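Local coordinates for peptidase S9 prolyl oligopeptidase catalytic domain-containing protein (Pyrococcus horikoshii, PDB 4HXF), which is an acylaminoacyl peptidase, probably acting as a serine protease of the prolyl oligopeptidase family, that assembles into a self-compartmentalizing hexamer, at residues S175-S186 and Y220-I229; S241-Y249 and I260-I269. All coordinates share one frame; numbering follows the deposited sequence.

Contact 1 (S175-S186 and Y220-I229); sequences SGIWHGDSIVVS and YAIDSDGERI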
loop_
_atom_site.group_PDB
_atom_site.type_symbol
_atom_site.label_atom_id
_atom_site.label_comp_id
_atom_site.label_asym_id
_atom_site.label_seq_id
_atom_site.Cartn_x
_atom_site.Cartn_y
_atom_site.Cartn_z
ATOM N N SER A 175 18.722 2.815 -37.883
ATOM C CA SER A 175 17.305 2.681 -38.195
ATOM C C SER A 175 17.080 1.502 -39.165
ATOM O O SER A 175 18.006 0.983 -39.780
ATOM C CB SER A 175 16.695 3.987 -38.743
ATOM O OG SER A 175 17.281 4.261 -39.941
ATOM N N GLY A 176 15.843 1.057 -39.318
ATOM C CA GLY A 176 15.497 -0.085 -40.158
ATOM C C GLY A 176 14.119 -0.017 -40.665
ATOM O O GLY A 176 13.262 0.401 -39.957
ATOM N N ILE A 177 13.942 -0.455 -41.901
ATOM C CA ILE A 177 12.657 -0.618 -42.546
ATOM C C ILE A 177 12.551 -1.983 -43.208
ATOM O O ILE A 177 13.547 -2.561 -43.663
ATOM C CB ILE A 177 12.326 0.499 -43.555
ATOM C CG1 ILE A 177 13.363 0.522 -44.674
ATOM C CG2 ILE A 177 12.304 1.871 -42.850
ATOM C CD1 ILE A 177 12.910 1.262 -45.906
ATOM N N TRP A 178 11.336 -2.450 -43.386
ATOM C CA TRP A 178 11.127 -3.560 -44.286
ATOM C C TRP A 178 11.349 -3.229 -45.759
ATOM O O TRP A 178 10.978 -2.181 -46.233
ATOM C CB TRP A 178 9.720 -4.123 -44.166
ATOM C CG TRP A 178 9.392 -4.882 -42.883
ATOM C CD1 TRP A 178 8.548 -4.488 -41.892
ATOM C CD2 TRP A 178 9.874 -6.185 -42.515
ATOM N NE1 TRP A 178 8.400 -5.416 -40.971
ATOM C CE2 TRP A 178 9.197 -6.479 -41.236
ATOM C CE3 TRP A 178 10.811 -7.073 -43.027
ATOM C CZ2 TRP A 178 9.439 -7.612 -40.547
ATOM C CZ3 TRP A 178 11.011 -8.283 -42.352
ATOM C CH2 TRP A 178 10.356 -8.520 -41.111
ATOM N N HIS A 179 11.899 -4.206 -46.480
ATOM C CA HIS A 179 11.953 -4.165 -47.926
ATOM C C HIS A 179 11.605 -5.565 -48.383
ATOM O O HIS A 179 12.459 -6.464 -48.515
ATOM C CB HIS A 179 13.327 -3.703 -48.411
ATOM C CG HIS A 179 13.415 -3.617 -49.935
ATOM N ND1 HIS A 179 12.645 -2.795 -50.655
ATOM C CD2 HIS A 179 14.287 -4.273 -50.857
ATOM C CE1 HIS A 179 12.905 -2.983 -51.979
ATOM N NE2 HIS A 179 13.930 -3.872 -52.095
ATOM N N GLY A 180 10.308 -5.767 -48.565
ATOM C CA GLY A 180 9.788 -7.118 -48.853
ATOM C C GLY A 180 10.088 -7.983 -47.625
ATOM O O GLY A 180 9.725 -7.586 -46.483
ATOM N N ASP A 181 10.816 -9.085 -47.794
ATOM C CA ASP A 181 11.238 -9.991 -46.688
ATOM C C ASP A 181 12.624 -9.723 -46.105
ATOM O O ASP A 181 13.083 -10.419 -45.173
ATOM C CB ASP A 181 11.162 -11.489 -47.098
ATOM C CG ASP A 181 9.764 -12.001 -47.078
ATOM O OD1 ASP A 181 8.953 -11.481 -46.273
ATOM O OD2 ASP A 181 9.457 -12.773 -47.993
ATOM N N SER A 182 13.261 -8.657 -46.619
ATOM C CA SER A 182 14.501 -8.149 -46.052
ATOM C C SER A 182 14.312 -6.930 -45.245
ATOM O O SER A 182 13.228 -6.360 -45.204
ATOM C CB SER A 182 15.494 -7.843 -47.231
ATOM O OG SER A 182 15.675 -9.025 -48.003
ATOM N N ILE A 183 15.328 -6.561 -44.488
ATOM C CA ILE A 183 15.312 -5.367 -43.736
ATOM C C ILE A 183 16.469 -4.438 -44.226
ATOM O O ILE A 183 17.606 -4.899 -44.384
ATOM C CB ILE A 183 15.512 -5.629 -42.230
ATOM C CG1 ILE A 183 14.367 -6.528 -41.683
ATOM C CG2 ILE A 183 15.586 -4.345 -41.423
ATOM C CD1 ILE A 183 14.684 -7.076 -40.298
ATOM N N VAL A 184 16.135 -3.186 -44.555
ATOM C CA VAL A 184 17.161 -2.174 -44.948
ATOM C C VAL A 184 17.574 -1.453 -43.690
ATOM O O VAL A 184 16.736 -0.843 -42.956
ATOM C CB VAL A 184 16.657 -1.174 -46.003
ATOM C CG1 VAL A 184 17.795 -0.293 -46.490
ATOM C CG2 VAL A 184 16.096 -1.894 -47.207
ATOM N N VAL A 185 18.843 -1.545 -43.392
ATOM C CA VAL A 185 19.398 -1.055 -42.148
ATOM C C VAL A 185 20.322 0.104 -42.379
ATOM O O VAL A 185 21.295 -0.063 -43.113
ATOM C CB VAL A 185 20.111 -2.144 -41.311
ATOM C CG1 VAL A 185 20.673 -1.644 -39.958
ATOM C CG2 VAL A 185 19.103 -3.401 -41.092
ATOM N N SER A 186 20.054 1.265 -41.781
ATOM C CA SER A 186 20.891 2.482 -41.984
ATOM C C SER A 186 21.658 2.753 -40.695
ATOM O O SER A 186 21.017 2.868 -39.622
ATOM C CB SER A 186 20.023 3.692 -42.400
ATOM O OG SER A 186 19.256 3.391 -43.562
ATOM N N TYR A 220 19.694 8.030 -45.965
ATOM C CA TYR A 220 19.309 6.789 -45.283
ATOM C C TYR A 220 17.980 6.336 -45.839
ATOM O O TYR A 220 17.268 7.092 -46.519
ATOM C CB TYR A 220 19.336 6.989 -43.730
ATOM C CG TYR A 220 18.370 8.044 -43.243
ATOM C CD1 TYR A 220 18.741 9.391 -43.209
ATOM C CD2 TYR A 220 17.138 7.710 -42.711
ATOM C CE1 TYR A 220 17.941 10.386 -42.682
ATOM C CE2 TYR A 220 16.282 8.744 -42.233
ATOM C CZ TYR A 220 16.682 10.053 -42.285
ATOM O OH TYR A 220 15.891 11.110 -41.801
ATOM N N ALA A 221 17.601 5.087 -45.573
ATOM C CA ALA A 221 16.366 4.518 -46.171
ATOM C C ALA A 221 15.156 4.937 -45.273
ATOM O O ALA A 221 15.192 4.871 -44.014
ATOM C CB ALA A 221 16.489 2.983 -46.285
ATOM N N ILE A 222 14.126 5.438 -45.891
ATOM C CA ILE A 222 12.922 5.876 -45.214
ATOM C C ILE A 222 11.671 5.059 -45.554
ATOM O O ILE A 222 10.731 5.074 -44.713
ATOM C CB ILE A 222 12.673 7.401 -45.421
ATOM C CG1 ILE A 222 12.533 7.828 -46.844
ATOM C CG2 ILE A 222 13.761 8.193 -44.603
ATOM C CD1 ILE A 222 11.859 9.172 -47.097
ATOM N N ASP A 223 11.622 4.401 -46.725
ATOM C CA ASP A 223 10.442 3.659 -47.121
ATOM C C ASP A 223 10.758 2.675 -48.217
ATOM O O ASP A 223 11.843 2.707 -48.763
ATOM C CB ASP A 223 9.328 4.686 -47.507
ATOM C CG ASP A 223 7.877 4.122 -47.353
ATOM O OD1 ASP A 223 7.720 3.000 -46.815
ATOM O OD2 ASP A 223 6.973 4.824 -47.822
ATOM N N SER A 224 9.829 1.775 -48.489
ATOM C CA SER A 224 9.888 0.822 -49.532
ATOM C C SER A 224 8.526 0.447 -49.973
ATOM O O SER A 224 7.552 0.381 -49.171
ATOM C CB SER A 224 10.658 -0.398 -49.011
ATOM O OG SER A 224 10.536 -1.524 -49.916
ATOM N N ASP A 225 8.416 0.145 -51.240
ATOM C CA ASP A 225 7.172 -0.488 -51.739
ATOM C C ASP A 225 7.383 -1.959 -52.114
ATOM O O ASP A 225 6.554 -2.498 -52.860
ATOM C CB ASP A 225 6.655 0.297 -52.924
ATOM C CG ASP A 225 7.516 0.216 -54.116
ATOM O OD1 ASP A 225 8.458 -0.564 -54.192
ATOM O OD2 ASP A 225 7.213 1.074 -55.005
ATOM N N GLY A 226 8.498 -2.557 -51.690
ATOM C CA GLY A 226 8.803 -3.978 -51.934
ATOM C C GLY A 226 9.700 -4.175 -53.145
ATOM O O GLY A 226 10.428 -5.162 -53.266
ATOM N N GLU A 227 9.710 -3.190 -54.040
ATOM C CA GLU A 227 10.563 -3.217 -55.238
ATOM C C GLU A 227 11.615 -2.100 -55.237
ATOM O O GLU A 227 12.751 -2.280 -55.634
ATOM C CB GLU A 227 9.669 -3.063 -56.506
ATOM C CG GLU A 227 8.627 -4.190 -56.749
ATOM C CD GLU A 227 9.260 -5.581 -56.846
ATOM O OE1 GLU A 227 10.408 -5.688 -57.360
ATOM O OE2 GLU A 227 8.626 -6.576 -56.387
ATOM N N ARG A 228 11.207 -0.933 -54.785
ATOM C CA ARG A 228 12.080 0.195 -54.754
ATOM C C ARG A 228 12.220 0.706 -53.308
ATOM O O ARG A 228 11.214 0.783 -52.548
ATOM C CB ARG A 228 11.423 1.326 -55.584
ATOM C CG ARG A 228 11.357 1.160 -57.109
ATOM C CD ARG A 228 10.162 1.964 -57.642
ATOM N NE ARG A 228 8.887 1.262 -57.372
ATOM C CZ ARG A 228 8.357 0.283 -58.139
ATOM N NH1 ARG A 228 8.952 -0.122 -59.237
ATOM N NH2 ARG A 228 7.228 -0.301 -57.806
ATOM N N ILE A 229 13.417 1.152 -52.996
ATOM C CA ILE A 229 13.690 1.761 -51.696
ATOM C C ILE A 229 13.704 3.273 -51.856
ATOM O O ILE A 229 14.329 3.798 -52.782
ATOM C CB ILE A 229 15.012 1.321 -51.126
ATOM C CG1 ILE A 229 15.073 -0.210 -50.978
ATOM C CG2 ILE A 229 15.345 2.042 -49.773
ATOM C CD1 ILE A 229 16.443 -0.811 -50.620
HETATM O O HOH W 1 15.361 3.769 -41.741
HETATM O O HOH W 2 14.717 -4.625 -54.678
#

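Contact 2 (S241-Y249 and I260-I269); sequences SEHDKIYIY and IDREVAQAKI. With MG (magnesium ion), chain D.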
loop_
_atom_site.group_PDB
_atom_site.type_symbol
_atom_site.label_atom_id
_atom_site.label_comp_id
_atom_site.label_asym_id
_atom_site.label_seq_id
_atom_site.Cartn_x
_atom_site.Cartn_y
_atom_site.Cartn_z
ATOM N N SER A 241 23.437 21.040 -43.405
ATOM C CA SER A 241 22.398 22.078 -43.745
ATOM C C SER A 241 21.923 22.106 -45.196
ATOM O O SER A 241 20.978 22.865 -45.491
ATOM C CB SER A 241 22.874 23.463 -43.340
ATOM O OG SER A 241 23.219 23.495 -41.886
ATOM N N GLU A 242 22.596 21.405 -46.099
ATOM C CA GLU A 242 22.114 21.263 -47.481
ATOM C C GLU A 242 20.709 20.699 -47.492
ATOM O O GLU A 242 20.375 19.920 -46.582
ATOM C CB GLU A 242 23.074 20.390 -48.340
ATOM C CG GLU A 242 24.368 21.022 -48.714
ATOM C CD GLU A 242 25.242 19.901 -49.357
ATOM O OE1 GLU A 242 24.747 19.192 -50.280
ATOM O OE2 GLU A 242 26.379 19.948 -49.099
ATOM N N HIS A 243 19.909 21.042 -48.514
ATOM C CA HIS A 243 18.585 20.544 -48.604
ATOM C C HIS A 243 18.585 19.057 -48.758
ATOM O O HIS A 243 19.129 18.571 -49.782
ATOM C CB HIS A 243 17.847 21.214 -49.742
ATOM C CG HIS A 243 17.382 22.660 -49.478
ATOM N ND1 HIS A 243 17.301 23.246 -48.211
ATOM C CD2 HIS A 243 16.982 23.624 -50.378
ATOM C CE1 HIS A 243 16.792 24.486 -48.354
ATOM N NE2 HIS A 243 16.586 24.726 -49.677
ATOM N N ASP A 244 17.883 18.366 -47.885
ATOM C CA ASP A 244 17.565 16.931 -48.121
ATOM C C ASP A 244 16.600 16.698 -49.197
ATOM O O ASP A 244 15.595 17.412 -49.335
ATOM C CB ASP A 244 17.088 16.295 -46.849
ATOM C CG ASP A 244 18.200 16.205 -45.841
ATOM O OD1 ASP A 244 19.188 15.526 -46.064
ATOM O OD2 ASP A 244 18.251 16.984 -44.872
ATOM N N LYS A 245 16.958 15.764 -50.055
ATOM C CA LYS A 245 16.125 15.367 -51.164
ATOM C C LYS A 245 15.711 13.881 -51.047
ATOM O O LYS A 245 15.895 13.228 -50.060
ATOM C CB LYS A 245 16.890 15.552 -52.478
ATOM C CG LYS A 245 17.472 16.941 -52.741
ATOM C CD LYS A 245 16.424 18.085 -52.804
ATOM C CE LYS A 245 17.110 19.448 -53.179
ATOM N NZ LYS A 245 17.553 19.580 -54.628
ATOM N N ILE A 246 15.000 13.390 -52.008
ATOM C CA ILE A 246 14.577 11.979 -52.035
ATOM C C ILE A 246 14.974 11.326 -53.400
ATOM O O ILE A 246 15.006 11.967 -54.478
ATOM C CB ILE A 246 13.046 11.816 -51.774
ATOM C CG1 ILE A 246 12.271 12.661 -52.763
ATOM C CG2 ILE A 246 12.796 12.024 -50.282
ATOM C CD1 ILE A 246 10.761 12.653 -52.478
ATOM N N TYR A 247 15.262 10.035 -53.336
ATOM C CA TYR A 247 15.749 9.212 -54.401
ATOM C C TYR A 247 15.071 7.840 -54.336
ATOM O O TYR A 247 14.741 7.357 -53.227
ATOM C CB TYR A 247 17.250 8.945 -54.264
ATOM C CG TYR A 247 18.073 10.181 -54.177
ATOM C CD1 TYR A 247 18.665 10.670 -55.292
ATOM C CD2 TYR A 247 18.237 10.849 -53.003
ATOM C CE1 TYR A 247 19.372 11.867 -55.242
ATOM C CE2 TYR A 247 18.942 11.983 -52.914
ATOM C CZ TYR A 247 19.485 12.519 -54.060
ATOM O OH TYR A 247 20.180 13.699 -53.951
ATOM N N ILE A 248 14.815 7.279 -55.503
ATOM C CA ILE A 248 14.283 5.905 -55.617
ATOM C C ILE A 248 15.471 5.035 -55.956
ATOM O O ILE A 248 16.236 5.321 -56.895
ATOM C CB ILE A 248 13.155 5.849 -56.687
ATOM C CG1 ILE A 248 11.876 6.567 -56.123
ATOM C CG2 ILE A 248 12.872 4.393 -57.106
ATOM C CD1 ILE A 248 10.836 6.870 -57.253
ATOM N N TYR A 249 15.615 3.938 -55.229
ATOM C CA TYR A 249 16.667 2.983 -55.486
ATOM C C TYR A 249 16.082 1.612 -55.849
ATOM O O TYR A 249 15.422 0.989 -55.054
ATOM C CB TYR A 249 17.617 2.895 -54.336
ATOM C CG TYR A 249 18.672 1.839 -54.515
ATOM C CD1 TYR A 249 19.663 1.956 -55.500
ATOM C CD2 TYR A 249 18.728 0.777 -53.656
ATOM C CE1 TYR A 249 20.659 0.993 -55.629
ATOM C CE2 TYR A 249 19.693 -0.159 -53.768
ATOM C CZ TYR A 249 20.638 -0.059 -54.749
ATOM O OH TYR A 249 21.553 -1.059 -54.776
ATOM N N ILE A 260 14.480 20.812 -58.271
ATOM C CA ILE A 260 13.644 21.610 -57.363
ATOM C C ILE A 260 14.562 21.942 -56.185
ATOM O O ILE A 260 15.066 21.023 -55.506
ATOM C CB ILE A 260 12.419 20.845 -56.871
ATOM C CG1 ILE A 260 11.425 20.686 -58.058
ATOM C CG2 ILE A 260 11.785 21.594 -55.722
ATOM C CD1 ILE A 260 10.252 19.753 -57.742
ATOM N N ASP A 261 14.860 23.216 -56.017
ATOM C CA ASP A 261 15.829 23.669 -54.982
ATOM C C ASP A 261 15.087 24.020 -53.653
ATOM O O ASP A 261 15.114 25.180 -53.181
ATOM C CB ASP A 261 16.647 24.881 -55.461
ATOM C CG ASP A 261 17.774 25.284 -54.527
ATOM O OD1 ASP A 261 18.139 24.537 -53.643
ATOM O OD2 ASP A 261 18.282 26.386 -54.796
ATOM N N ARG A 262 14.423 23.018 -53.124
ATOM C CA ARG A 262 13.687 23.111 -51.844
ATOM C C ARG A 262 13.916 21.780 -51.096
ATOM O O ARG A 262 14.238 20.697 -51.653
ATOM C CB ARG A 262 12.231 23.353 -52.120
ATOM C CG ARG A 262 11.954 24.703 -52.722
ATOM C CD ARG A 262 12.199 25.861 -51.770
ATOM N NE ARG A 262 11.746 27.105 -52.355
ATOM C CZ ARG A 262 12.494 27.924 -53.107
ATOM N NH1 ARG A 262 13.714 27.541 -53.498
ATOM N NH2 ARG A 262 11.971 29.056 -53.551
ATOM N N GLU A 263 13.799 21.851 -49.775
ATOM C CA GLU A 263 14.044 20.671 -48.942
ATOM C C GLU A 263 12.741 19.846 -48.750
ATOM O O GLU A 263 11.662 20.412 -48.460
ATOM C CB GLU A 263 14.561 21.108 -47.618
ATOM C CG GLU A 263 14.828 19.893 -46.695
ATOM C CD GLU A 263 15.742 20.224 -45.531
ATOM O OE1 GLU A 263 15.387 20.992 -44.641
ATOM O OE2 GLU A 263 16.815 19.591 -45.535
ATOM N N VAL A 264 12.845 18.533 -48.804
ATOM C CA VAL A 264 11.767 17.582 -48.469
ATOM C C VAL A 264 11.637 17.474 -46.955
ATOM O O VAL A 264 12.590 17.279 -46.190
ATOM C CB VAL A 264 11.970 16.172 -49.135
ATOM C CG1 VAL A 264 10.865 15.167 -48.675
ATOM C CG2 VAL A 264 12.029 16.258 -50.676
ATOM N N ALA A 265 10.367 17.628 -46.511
ATOM C CA ALA A 265 10.044 17.487 -45.110
ATOM C C ALA A 265 9.741 16.006 -44.783
ATOM O O ALA A 265 10.302 15.528 -43.782
ATOM C CB ALA A 265 8.855 18.401 -44.681
ATOM N N GLN A 266 8.922 15.331 -45.597
ATOM C CA GLN A 266 8.518 13.978 -45.325
ATOM C C GLN A 266 8.254 13.367 -46.639
ATOM O O GLN A 266 7.877 14.045 -47.566
ATOM C CB GLN A 266 7.245 14.016 -44.440
ATOM C CG GLN A 266 6.556 12.741 -44.101
ATOM C CD GLN A 266 5.386 12.934 -43.085
ATOM O OE1 GLN A 266 5.114 14.085 -42.620
ATOM N NE2 GLN A 266 4.689 11.808 -42.738
ATOM N N ALA A 267 8.399 12.048 -46.777
ATOM C CA ALA A 267 8.084 11.402 -47.988
ATOM C C ALA A 267 7.760 9.865 -47.747
ATOM O O ALA A 267 8.303 9.234 -46.832
ATOM C CB ALA A 267 9.269 11.510 -49.046
ATOM N N LYS A 268 6.891 9.370 -48.587
ATOM C CA LYS A 268 6.454 7.939 -48.613
ATOM C C LYS A 268 6.297 7.427 -49.994
ATOM O O LYS A 268 5.887 8.134 -50.886
ATOM C CB LYS A 268 5.100 7.802 -47.765
ATOM C CG LYS A 268 5.112 8.139 -46.333
ATOM C CD LYS A 268 3.761 7.985 -45.515
ATOM C CE LYS A 268 3.961 8.474 -44.034
ATOM N NZ LYS A 268 2.861 8.007 -43.065
ATOM N N ILE A 269 6.472 6.125 -50.209
ATOM C CA ILE A 269 6.264 5.530 -51.519
ATOM C C ILE A 269 5.172 4.477 -51.370
ATOM O O ILE A 269 5.152 3.702 -50.430
ATOM C CB ILE A 269 7.639 4.957 -52.088
ATOM C CG1 ILE A 269 7.587 4.390 -53.504
ATOM C CG2 ILE A 269 8.256 3.911 -51.158
ATOM C CD1 ILE A 269 8.965 4.263 -54.197
HETATM MG MG MG D . 17.611 18.683 -43.794
HETATM O O HOH W 3 19.402 19.667 -44.122
HETATM O O HOH W 4 18.719 22.158 -53.553
HETATM O O HOH W 5 16.907 20.279 -42.679
HETATM O O HOH W 6 18.563 17.816 -42.056
HETATM O O HOH W 7 15.735 17.642 -43.412
#

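Contact 1 (S175-S186 and Y220-I229)
His179 and Ser224 meet edge-on: ND1 of the imidazole lies 2.6 Å from OG of the serine, a hydrogen bond whose proton could sit on either atom. Followed outward, the histidine first brings CB to 3.8 Å from Ser224 OG; CG, anti to the backbone N and beside the carbonyl carbon, carries the ring to the serine. ND1 then takes the hydroxyl, CE1 comes nearest to Ser224 OG and Gly226 O, and NE2 is hydrogen-bonded to a water, which donates in turn to Glu227 O. Across one face runs Ile229, its CG1 3.7 Å from the ring centroid and 16° off the normal, a CH-pi contact. Bonds at the edge and a methylene over a face thus fix the ring's rotation. Ser224 OG also accepts from Gly226 N in an ST turn. Here the first strands of two successive four-stranded antiparallel beta-propeller blades face each other, 175-179 and 220-224 running 22° apart, the second with a classic beta bulge at Ile222 and Asp223. Beside the ring the packing is apolar: Ile177 CD1 lies 4.0 Å from Ala221 CB, and Val184 splits its branches, CG1 to Ala221 CB at 3.5 Å and CG2 tip to tip with Ile229 CD1 at 3.6 Å. Farther off, Ala221 N donates almost straight (176°) to Ser186 OG, 3.1 Å away, while a water joins Ser175 OG to Ala221 O.

Contact 2 (S241-Y249 and I260-I269)
Asp244 and Glu263 each give one carboxylate oxygen to a magnesium ion, with OD2 of Asp244 and OE2 of Glu263 both 2.1 Å from the metal. Four waters bring the ligands to six. The two side chains lie side by side with carboxylate planes 3° apart, and OD2 and OE2 come within 3.0 Å of each other, a closeness explained by the shared cation. Glu263 OE2 has a second partner: its anti lone pair accepts from Asp244 N at 2.9 Å, along a nearly straight bond (175°). Asp244 O accepts from Val264 N at 3.0 Å, so that both the N and the O of Asp244 are tied to residues 263-264. The outer oxygens are also engaged, Asp244 OD1 by Lys237 and Glu263 OE1 by Asn419 and a metal-bound water; another metal-bound water donates to Glu242 O.

His243 lays one ring face over Glu263 N, while its ND1 and NE2 bond to Lys389 and to the carbonyl of Tyr421. Lys245, bent at chi2 (-60°) and chi4, doubles back to put NZ 3.0 Å from Ile260 O. A water, weakly bonded to NZ, donates to Asp261 OD1; the Asp261 carboxylate has its main partner in Glu423. Arg262 O, buried here, has no hydrogen-bonding partner in the model. Farther along, adjoining propeller blades pack through apolar groups: Ile246 CG2 sits 3.8 Å from Ala267 CB. Magnesium and Lys237 probably offset much of the carboxylates' mutual repulsion, which suggests that the metal helps tie the two blades together here.

How the contacts relate
Contacts 1 and 2 are successive blade-to-blade interfaces, and the blade of 219-255 belongs to both: contact 1 uses its strand 220-224, contact 2 its strand 245-249. Their centres are about 17 Å apart. They touch directly, Asp223 OD2 lying 2.8 Å from Ile269 N in a probable hydrogen bond, with a salt bridge from the same oxygen to Arg270; within the shared blade Ile229 O and Tyr249 N are probably also hydrogen-bonded. Contact 1 is only partly buried; across the blades it relies on hydroxyl, imidazole and aliphatic groups, with its salt bridge kept inside one segment. Contact 2 is mostly buried, nearer the chain's centre, and carries charge, with a metal and residues of the catalytic-domain side around it.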